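Local coordinates for protein probable flavin reductase (Sinorhizobium meliloti, PDB 3RH7) that binds flavin mononucleotide in a split-barrel domain and probably acts as an NADPH-dependent flavin reductase, at residues A[59-73]-A[137-149]. Numbering follows the deposited sequence.
With FMN (flavin mononucleotide), chain G.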
ATOM      1  N   PRO A  59       5.597  18.427 -17.158  1.00 66.60           N
ATOM      2  CA  PRO A  59       6.937  17.857 -16.945  1.00 65.76           C
ATOM      3  C   PRO A  59       6.962  16.745 -15.885  1.00 68.86           C
ATOM      4  O   PRO A  59       6.055  16.714 -15.047  1.00 68.47           O
ATOM      5  CB  PRO A  59       7.747  19.078 -16.474  1.00 68.25           C
ATOM      6  CG  PRO A  59       6.749  19.935 -15.782  1.00 72.46           C
ATOM      7  CD  PRO A  59       5.511  19.794 -16.607  1.00 68.52           C
ATOM      8  N   PRO A  60       7.994  15.851 -15.883  1.00 64.39           N
ATOM      9  CA  PRO A  60       8.051  14.786 -14.870  1.00 62.84           C
ATOM     10  C   PRO A  60       8.296  15.349 -13.478  1.00 68.75           C
ATOM     11  O   PRO A  60       9.403  15.790 -13.195  1.00 70.62           O
ATOM     12  CB  PRO A  60       9.223  13.919 -15.334  1.00 64.66           C
ATOM     13  CG  PRO A  60       9.506  14.327 -16.702  1.00 69.98           C
ATOM     14  CD  PRO A  60       9.136  15.747 -16.807  1.00 66.71           C
ATOM     15  N   LEU A  61       7.252  15.380 -12.626  1.00 64.84           N
ATOM     16  CA  LEU A  61       7.364  15.931 -11.275  1.00 64.56           C
ATOM     17  C   LEU A  61       7.006  14.933 -10.204  1.00 66.72           C
ATOM     18  O   LEU A  61       6.081  14.127 -10.342  1.00 67.65           O
ATOM     19  CB  LEU A  61       6.550  17.207 -11.109  1.00 65.65           C
ATOM     20  CG  LEU A  61       7.089  18.388 -11.897  1.00 72.08           C
ATOM     21  CD1 LEU A  61       6.096  19.519 -11.924  1.00 73.02           C
ATOM     22  CD2 LEU A  61       8.447  18.825 -11.373  1.00 74.04           C
ATOM     23  N   LEU A  62       7.760  15.018  -9.118  1.00 60.80           N
ATOM     24  CA  LEU A  62       7.746  14.111  -7.980  1.00 59.43           C
ATOM     25  C   LEU A  62       7.824  14.924  -6.668  1.00 66.11           C
ATOM     26  O   LEU A  62       8.291  16.073  -6.668  1.00 66.73           O
ATOM     27  CB  LEU A  62       8.976  13.259  -8.227  1.00 58.71           C
ATOM     28  CG  LEU A  62       9.370  12.182  -7.342  1.00 61.20           C
ATOM     29  CD1 LEU A  62       9.914  11.044  -8.188  1.00 59.41           C
ATOM     30  CD2 LEU A  62      10.426  12.702  -6.375  1.00 64.97           C
ATOM     31  N   LEU A  63       7.351  14.329  -5.558  1.00 61.58           N
ATOM     32  CA  LEU A  63       7.240  14.989  -4.248  1.00 60.49           C
ATOM     33  C   LEU A  63       7.688  14.080  -3.112  1.00 64.07           C
ATOM     34  O   LEU A  63       7.452  12.875  -3.166  1.00 64.16           O
ATOM     35  CB  LEU A  63       5.747  15.297  -4.079  1.00 59.39           C
ATOM     36  CG  LEU A  63       5.260  16.166  -2.969  1.00 62.30           C
ATOM     37  CD1 LEU A  63       4.176  17.039  -3.477  1.00 62.29           C
ATOM     38  CD2 LEU A  63       4.713  15.338  -1.841  1.00 62.91           C
ATOM     39  N   VAL A  64       8.263  14.660  -2.055  1.00 59.41           N
ATOM     40  CA  VAL A  64       8.667  13.909  -0.862  1.00 58.09           C
ATOM     41  C   VAL A  64       8.749  14.905   0.296  1.00 64.13           C
ATOM     42  O   VAL A  64       9.064  16.079   0.067  1.00 64.83           O
ATOM     43  CB  VAL A  64       9.947  13.041  -1.041  1.00 60.56           C
ATOM     44  CG1 VAL A  64      11.228  13.861  -0.996  1.00 60.68           C
ATOM     45  CG2 VAL A  64       9.992  11.903  -0.034  1.00 60.08           C
ATOM     46  N   CYS A  65       8.407  14.466   1.516  1.00 62.02           N
ATOM     47  CA  CYS A  65       8.416  15.403   2.640  1.00 64.55           C
ATOM     48  C   CYS A  65       9.496  15.051   3.654  1.00 68.60           C
ATOM     49  O   CYS A  65       9.642  13.882   4.025  1.00 68.36           O
ATOM     50  CB  CYS A  65       7.041  15.484   3.296  1.00 65.59           C
ATOM     51  SG  CYS A  65       5.681  15.718   2.119  1.00 69.02           S
ATOM     52  N   LEU A  66      10.247  16.077   4.093  1.00 63.68           N
ATOM     53  CA  LEU A  66      11.343  15.936   5.049  1.00 62.55           C
ATOM     54  C   LEU A  66      11.069  16.731   6.297  1.00 66.84           C
ATOM     55  O   LEU A  66      10.756  17.922   6.197  1.00 67.87           O
ATOM     56  CB  LEU A  66      12.657  16.399   4.412  1.00 62.98           C
ATOM     57  CG  LEU A  66      13.860  16.541   5.332  1.00 68.02           C
ATOM     58  CD1 LEU A  66      14.374  15.188   5.761  1.00 67.90           C
ATOM     59  CD2 LEU A  66      14.953  17.334   4.665  1.00 70.82           C
ATOM     60  N   ALA A  67      11.217  16.088   7.472  1.00 63.32           N
ATOM     61  CA  ALA A  67      11.001  16.723   8.785  1.00 64.74           C
ATOM     62  C   ALA A  67      12.039  17.808   9.056  1.00 72.01           C
ATOM     63  O   ALA A  67      13.219  17.632   8.758  1.00 72.21           O
ATOM     64  CB  ALA A  67      11.046  15.683   9.890  1.00 65.23           C
ATOM     65  N   LYS A  68      11.606  18.933   9.621  1.00 71.42           N
ATOM     66  CA  LYS A  68      12.518  20.032   9.953  1.00 73.46           C
ATOM     67  C   LYS A  68      13.493  19.589  11.068  1.00 81.31           C
ATOM     68  O   LYS A  68      14.623  20.077  11.141  1.00 82.28           O
ATOM     69  CB  LYS A  68      11.721  21.282  10.348  1.00 75.78           C
ATOM     70  CG  LYS A  68      11.129  22.014   9.140  1.00 83.44           C
ATOM     71  CD  LYS A  68      10.195  23.121   9.563  1.00 87.94           C
ATOM     72  CE  LYS A  68       9.837  24.028   8.420  1.00 91.11           C
ATOM     73  NZ  LYS A  68       8.685  24.920   8.755  1.00 84.67           N
ATOM     74  N   SER A  69      13.074  18.589  11.869  1.00 78.86           N
ATOM     75  CA  SER A  69      13.832  17.969  12.954  1.00 79.37           C
ATOM     76  C   SER A  69      14.997  17.103  12.459  1.00 87.16           C
ATOM     77  O   SER A  69      15.844  16.733  13.272  1.00 88.77           O
ATOM     78  CB  SER A  69      12.906  17.099  13.803  1.00 81.25           C
ATOM     79  OG  SER A  69      12.337  16.019  13.076  1.00 85.13           O
ATOM     80  N   SER A  70      15.025  16.727  11.154  1.00 84.81           N
ATOM     81  CA  SER A  70      16.055  15.864  10.574  1.00 84.58           C
ATOM     82  C   SER A  70      17.452  16.421  10.768  1.00 92.40           C
ATOM     83  O   SER A  70      17.661  17.637  10.717  1.00 92.33           O
ATOM     84  CB  SER A  70      15.808  15.646   9.089  1.00 87.15           C
ATOM     85  OG  SER A  70      16.632  14.616   8.568  1.00102.58           O
ATOM     86  N   ARG A  71      18.408  15.508  11.024  1.00 92.22           N
ATOM     87  CA  ARG A  71      19.828  15.823  11.203  1.00 94.39           C
ATOM     88  C   ARG A  71      20.402  16.288   9.864  1.00 99.45           C
ATOM     89  O   ARG A  71      21.138  17.275   9.809  1.00101.03           O
ATOM     90  CB  ARG A  71      20.581  14.596  11.735  1.00 94.92           C
ATOM     91  N   ASN A  72      19.988  15.608   8.780  1.00 94.30           N
ATOM     92  CA  ASN A  72      20.389  15.862   7.399  1.00 93.28           C
ATOM     93  C   ASN A  72      19.630  17.042   6.760  1.00 92.62           C
ATOM     94  O   ASN A  72      19.953  17.378   5.618  1.00 92.33           O
ATOM     95  CB  ASN A  72      20.153  14.585   6.557  1.00 95.32           C
ATOM     96  CG  ASN A  72      21.053  13.411   6.882  1.00111.80           C
ATOM     97  OD1 ASN A  72      22.202  13.572   7.333  1.00101.75           O
ATOM     98  ND2 ASN A  72      20.553  12.204   6.607  1.00100.57           N
ATOM     99  N   TYR A  73      18.638  17.663   7.477  1.00 85.40           N
ATOM    100  CA  TYR A  73      17.795  18.762   6.962  1.00 83.15           C
ATOM    101  C   TYR A  73      18.589  19.844   6.208  1.00 84.17           C
ATOM    102  O   TYR A  73      18.214  20.195   5.089  1.00 80.14           O
ATOM    103  CB  TYR A  73      16.949  19.416   8.069  1.00 84.36           C
ATOM    104  CG  TYR A  73      16.104  20.582   7.579  1.00 85.77           C
ATOM    105  CD1 TYR A  73      14.836  20.374   7.041  1.00 85.87           C
ATOM    106  CD2 TYR A  73      16.589  21.885   7.619  1.00 87.69           C
ATOM    107  CE1 TYR A  73      14.077  21.435   6.552  1.00 84.87           C
ATOM    108  CE2 TYR A  73      15.843  22.949   7.123  1.00 88.37           C
ATOM    109  CZ  TYR A  73      14.586  22.721   6.596  1.00 93.47           C
ATOM    110  OH  TYR A  73      13.841  23.785   6.140  1.00 97.12           O
ATOM    111  N   GLU A 137       7.722  25.212   2.517  1.00 69.77           N
ATOM    112  CA  GLU A 137       7.634  25.133   3.974  1.00 71.42           C
ATOM    113  C   GLU A 137       6.223  24.713   4.327  1.00 75.23           C
ATOM    114  O   GLU A 137       5.275  25.339   3.844  1.00 76.39           O
ATOM    115  CB  GLU A 137       8.022  26.484   4.625  1.00 75.32           C
ATOM    116  CG  GLU A 137       9.156  27.194   3.888  1.00 92.97           C
ATOM    117  CD  GLU A 137      10.593  26.986   4.346  1.00108.62           C
ATOM    118  OE1 GLU A 137      10.881  27.345   5.513  1.00107.28           O
ATOM    119  OE2 GLU A 137      11.454  26.620   3.502  1.00 77.33           O
ATOM    120  N   ALA A 138       6.066  23.613   5.095  1.00 68.66           N
ATOM    121  CA  ALA A 138       4.748  23.093   5.454  1.00 67.41           C
ATOM    122  C   ALA A 138       4.753  22.425   6.826  1.00 75.07           C
ATOM    123  O   ALA A 138       4.890  21.199   6.952  1.00 75.14           O
ATOM    124  CB  ALA A 138       4.254  22.125   4.396  1.00 66.27           C
ATOM    125  N   GLY A 139       4.576  23.251   7.849  1.00 74.05           N
ATOM    126  CA  GLY A 139       4.514  22.797   9.230  1.00 74.45           C
ATOM    127  C   GLY A 139       5.837  22.308   9.783  1.00 79.08           C
ATOM    128  O   GLY A 139       6.859  22.999   9.659  1.00 80.35           O
ATOM    129  N   ASP A 140       5.824  21.102  10.397  1.00 72.70           N
ATOM    130  CA  ASP A 140       7.004  20.501  11.002  1.00 71.60           C
ATOM    131  C   ASP A 140       7.889  19.820   9.939  1.00 74.44           C
ATOM    132  O   ASP A 140       8.956  19.263  10.263  1.00 75.12           O
ATOM    133  CB  ASP A 140       6.603  19.518  12.119  1.00 72.87           C
ATOM    134  CG  ASP A 140       5.473  18.545  11.825  1.00 81.17           C
ATOM    135  OD1 ASP A 140       5.510  17.891  10.767  1.00 79.02           O
ATOM    136  OD2 ASP A 140       4.607  18.366  12.703  1.00 89.26           O
ATOM    137  N   HIS A 141       7.449  19.895   8.674  1.00 68.81           N
ATOM    138  CA  HIS A 141       8.123  19.320   7.516  1.00 67.98           C
ATOM    139  C   HIS A 141       8.301  20.352   6.393  1.00 72.89           C
ATOM    140  O   HIS A 141       7.790  21.473   6.479  1.00 74.36           O
ATOM    141  CB  HIS A 141       7.301  18.123   6.964  1.00 66.49           C
ATOM    142  CG  HIS A 141       7.467  16.828   7.701  1.00 68.52           C
ATOM    143  ND1 HIS A 141       7.182  16.716   9.055  1.00 70.21           N
ATOM    144  CD2 HIS A 141       7.763  15.601   7.219  1.00 68.85           C
ATOM    145  CE1 HIS A 141       7.385  15.446   9.366  1.00 68.77           C
ATOM    146  NE2 HIS A 141       7.730  14.734   8.299  1.00 68.26           N
ATOM    147  N   VAL A 142       9.031  19.951   5.336  1.00 66.83           N
ATOM    148  CA  VAL A 142       9.220  20.716   4.107  1.00 65.61           C
ATOM    149  C   VAL A 142       8.883  19.785   2.953  1.00 66.26           C
ATOM    150  O   VAL A 142       9.181  18.580   3.016  1.00 64.62           O
ATOM    151  CB  VAL A 142      10.598  21.412   3.927  1.00 70.00           C
ATOM    152  CG1 VAL A 142      10.825  22.482   4.992  1.00 70.60           C
ATOM    153  CG2 VAL A 142      11.754  20.409   3.884  1.00 69.42           C
ATOM    154  N   ILE A 143       8.225  20.328   1.930  1.00 61.05           N
ATOM    155  CA  ILE A 143       7.835  19.564   0.747  1.00 59.37           C
ATOM    156  C   ILE A 143       8.933  19.759  -0.304  1.00 66.24           C
ATOM    157  O   ILE A 143       9.150  20.882  -0.759  1.00 67.41           O
ATOM    158  CB  ILE A 143       6.415  19.968   0.230  1.00 60.67           C
ATOM    159  CG1 ILE A 143       5.333  19.764   1.312  1.00 59.56           C
ATOM    160  CG2 ILE A 143       6.063  19.238  -1.061  1.00 58.60           C
ATOM    161  CD1 ILE A 143       4.091  20.482   1.076  1.00 54.76           C
ATOM    162  N   ILE A 144       9.646  18.685  -0.648  1.00 62.78           N
ATOM    163  CA  ILE A 144      10.684  18.759  -1.661  1.00 64.14           C
ATOM    164  C   ILE A 144      10.085  18.289  -3.005  1.00 68.83           C
ATOM    165  O   ILE A 144       9.528  17.179  -3.103  1.00 66.60           O
ATOM    166  CB  ILE A 144      11.939  17.964  -1.247  1.00 67.57           C
ATOM    167  CG1 ILE A 144      12.536  18.546   0.038  1.00 69.73           C
ATOM    168  CG2 ILE A 144      12.976  17.958  -2.371  1.00 67.20           C
ATOM    169  CD1 ILE A 144      13.418  17.561   0.855  1.00 76.91           C
ATOM    170  N   ILE A 145      10.174  19.163  -4.024  1.00 66.32           N
ATOM    171  CA  ILE A 145       9.678  18.876  -5.365  1.00 65.85           C
ATOM    172  C   ILE A 145      10.878  18.675  -6.287  1.00 72.44           C
ATOM    173  O   ILE A 145      11.760  19.543  -6.341  1.00 76.00           O
ATOM    174  CB  ILE A 145       8.708  19.958  -5.879  1.00 68.80           C
ATOM    175  CG1 ILE A 145       7.458  20.007  -4.975  1.00 68.93           C
ATOM    176  CG2 ILE A 145       8.337  19.685  -7.347  1.00 68.45           C
ATOM    177  CD1 ILE A 145       6.520  21.086  -5.247  1.00 79.69           C
ATOM    178  N   GLY A 146      10.894  17.537  -6.985  1.00 64.89           N
ATOM    179  CA  GLY A 146      11.959  17.196  -7.906  1.00 63.62           C
ATOM    180  C   GLY A 146      11.479  16.921  -9.312  1.00 65.26           C
ATOM    181  O   GLY A 146      10.357  16.431  -9.519  1.00 63.76           O
ATOM    182  N   ARG A 147      12.329  17.272 -10.290  1.00 60.79           N
ATOM    183  CA  ARG A 147      12.065  17.004 -11.693  1.00 60.09           C
ATOM    184  C   ARG A 147      12.856  15.760 -12.048  1.00 62.99           C
ATOM    185  O   ARG A 147      14.073  15.745 -11.860  1.00 62.17           O
ATOM    186  CB  ARG A 147      12.415  18.202 -12.587  1.00 61.96           C
ATOM    187  CG  ARG A 147      11.737  18.168 -13.952  1.00 80.36           C
ATOM    188  CD  ARG A 147      12.519  18.947 -15.002  1.00102.63           C
ATOM    189  NE  ARG A 147      11.813  19.034 -16.288  1.00120.07           N
ATOM    190  CZ  ARG A 147      11.839  18.105 -17.247  1.00133.85           C
ATOM    191  NH1 ARG A 147      12.526  16.978 -17.077  1.00113.27           N
ATOM    192  NH2 ARG A 147      11.160  18.286 -18.374  1.00119.30           N
ATOM    193  N   VAL A 148      12.164  14.690 -12.496  1.00 59.02           N
ATOM    194  CA  VAL A 148      12.811  13.424 -12.859  1.00 58.67           C
ATOM    195  C   VAL A 148      13.725  13.652 -14.069  1.00 65.00           C
ATOM    196  O   VAL A 148      13.269  14.084 -15.142  1.00 66.67           O
ATOM    197  CB  VAL A 148      11.812  12.269 -13.113  1.00 61.25           C
ATOM    198  CG1 VAL A 148      12.536  10.966 -13.394  1.00 61.08           C
ATOM    199  CG2 VAL A 148      10.877  12.084 -11.941  1.00 59.98           C
ATOM    200  N   THR A 149      15.023  13.416 -13.853  1.00 60.28           N
ATOM    201  CA  THR A 149      16.062  13.554 -14.861  1.00 61.25           C
ATOM    202  C   THR A 149      16.315  12.169 -15.493  1.00 64.39           C
ATOM    203  O   THR A 149      16.590  12.077 -16.691  1.00 64.91           O
ATOM    204  CB  THR A 149      17.345  14.192 -14.254  1.00 77.00           C
ATOM    205  OG1 THR A 149      18.112  13.236 -13.500  1.00 83.50           O
ATOM    206  CG2 THR A 149      17.055  15.435 -13.417  1.00 71.93           C
TER
HETATM  207  N1  FMN G 321      11.111  11.060   7.933  1.00113.31           N
HETATM  208  C2  FMN G 321      10.825  12.213   7.219  1.00113.66           C
HETATM  209  O2  FMN G 321      11.424  13.270   7.488  1.00114.74           O
HETATM  210  N3  FMN G 321       9.924  12.139   6.161  1.00112.49           N
HETATM  211  C4  FMN G 321       9.188  11.007   5.762  1.00111.42           C
HETATM  212  O4  FMN G 321       8.399  10.960   4.813  1.00111.17           O
HETATM  213  C4A FMN G 321       9.461   9.759   6.607  1.00110.97           C
HETATM  214  N5  FMN G 321       8.829   8.633   6.318  1.00110.16           N
HETATM  215  C5A FMN G 321       9.167   7.456   7.030  1.00110.22           C
HETATM  216  C6  FMN G 321       8.463   6.263   6.645  1.00109.63           C
HETATM  217  C7  FMN G 321       8.744   4.999   7.240  1.00109.83           C
HETATM  218  C7M FMN G 321       7.997   3.774   6.799  1.00110.02           C
HETATM  219  C8  FMN G 321       9.734   4.950   8.249  1.00111.03           C
HETATM  220  C8M FMN G 321      10.049   3.660   8.893  1.00112.48           C
HETATM  221  C9  FMN G 321      10.443   6.135   8.676  1.00111.81           C
HETATM  222  C9A FMN G 321      10.186   7.432   8.099  1.00111.28           C
HETATM  223  N10 FMN G 321      10.879   8.668   8.460  1.00112.26           N
HETATM  224  C10 FMN G 321      10.541   9.861   7.726  1.00112.33           C
HETATM  225  C1' FMN G 321      11.929   8.672   9.554  1.00113.68           C
HETATM  226  C2' FMN G 321      13.377   9.014   8.989  1.00114.72           C
HETATM  227  O2' FMN G 321      13.912   8.118   8.012  1.00113.64           O
HETATM  228  C3' FMN G 321      14.565   9.331   9.938  1.00116.92           C
HETATM  229  O3' FMN G 321      14.405   8.861  11.288  1.00118.82           O
HETATM  230  C4' FMN G 321      15.153  10.773   9.806  1.00118.61           C
HETATM  231  O4' FMN G 321      14.219  11.852   9.441  1.00119.25           O
HETATM  232  C5' FMN G 321      16.336  10.721   8.866  1.00119.20           C
HETATM  233  O5' FMN G 321      17.437  10.576   9.745  1.00120.25           O
HETATM  234  P   FMN G 321      18.326  11.919  10.077  1.00121.25           P
HETATM  235  O1P FMN G 321      18.278  12.590   8.629  1.00122.25           O
HETATM  236  O2P FMN G 321      19.761  11.467  10.541  1.00124.55           O
HETATM  237  O3P FMN G 321      17.763  12.709  11.284  1.00122.73           O
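With CG turned away from its own carbonyl carbon (chi1 -80°), His141 lays its imidazole under Ala67, whose CA stands 3.6 Å from the ring centroid in a CH-pi contact over the face. Lys68 leaves its backbone on the same kind of torsion (chi1 -77°) and then runs extended past Asp140 to hydrogen-bond Gly139 O from NZ at 2.8 Å, nearly in line with that carbonyl; its backbone N bonds Asp140 O at 2.7 Å, almost straight. Both acceptors belong to the type II' turn from Ala138 to His141 that joins strands 126-138 and 141-153. Strands 61-67 and 141-148 are antiparallel neighbours in the FMN-binding split barrel; backbone hydrogen bonds pair them from Leu62 with Gly146 to Leu66 with Val142, and Val148 N also reaches Pro60 O. Leu66 CB meets Ile144 CD1 at 3.8 Å on the face shared with Leu62, and Leu63 CG meets Ile143 CG2 at 3.7 Å on the other. At the flavin end, Ala67 N donates to FMN O2 and FMN N3 to Cys65 O, both at 2.8 Å. His141 ND1 donates to Asp140 OD1 at 2.7 Å, on the anti side of the carboxylate and bent, and OD2 takes backbone N-H groups of Leu57 and Asp58 of the second subunit. With an alanine here instead of His141, Ala67 would probably lose the ring face beneath its CA, and Asp140 OD1 and Asn298 OD1 their imidazole partners. At the far end, Pro60 CD sits over one face of the Arg147 guanidinium.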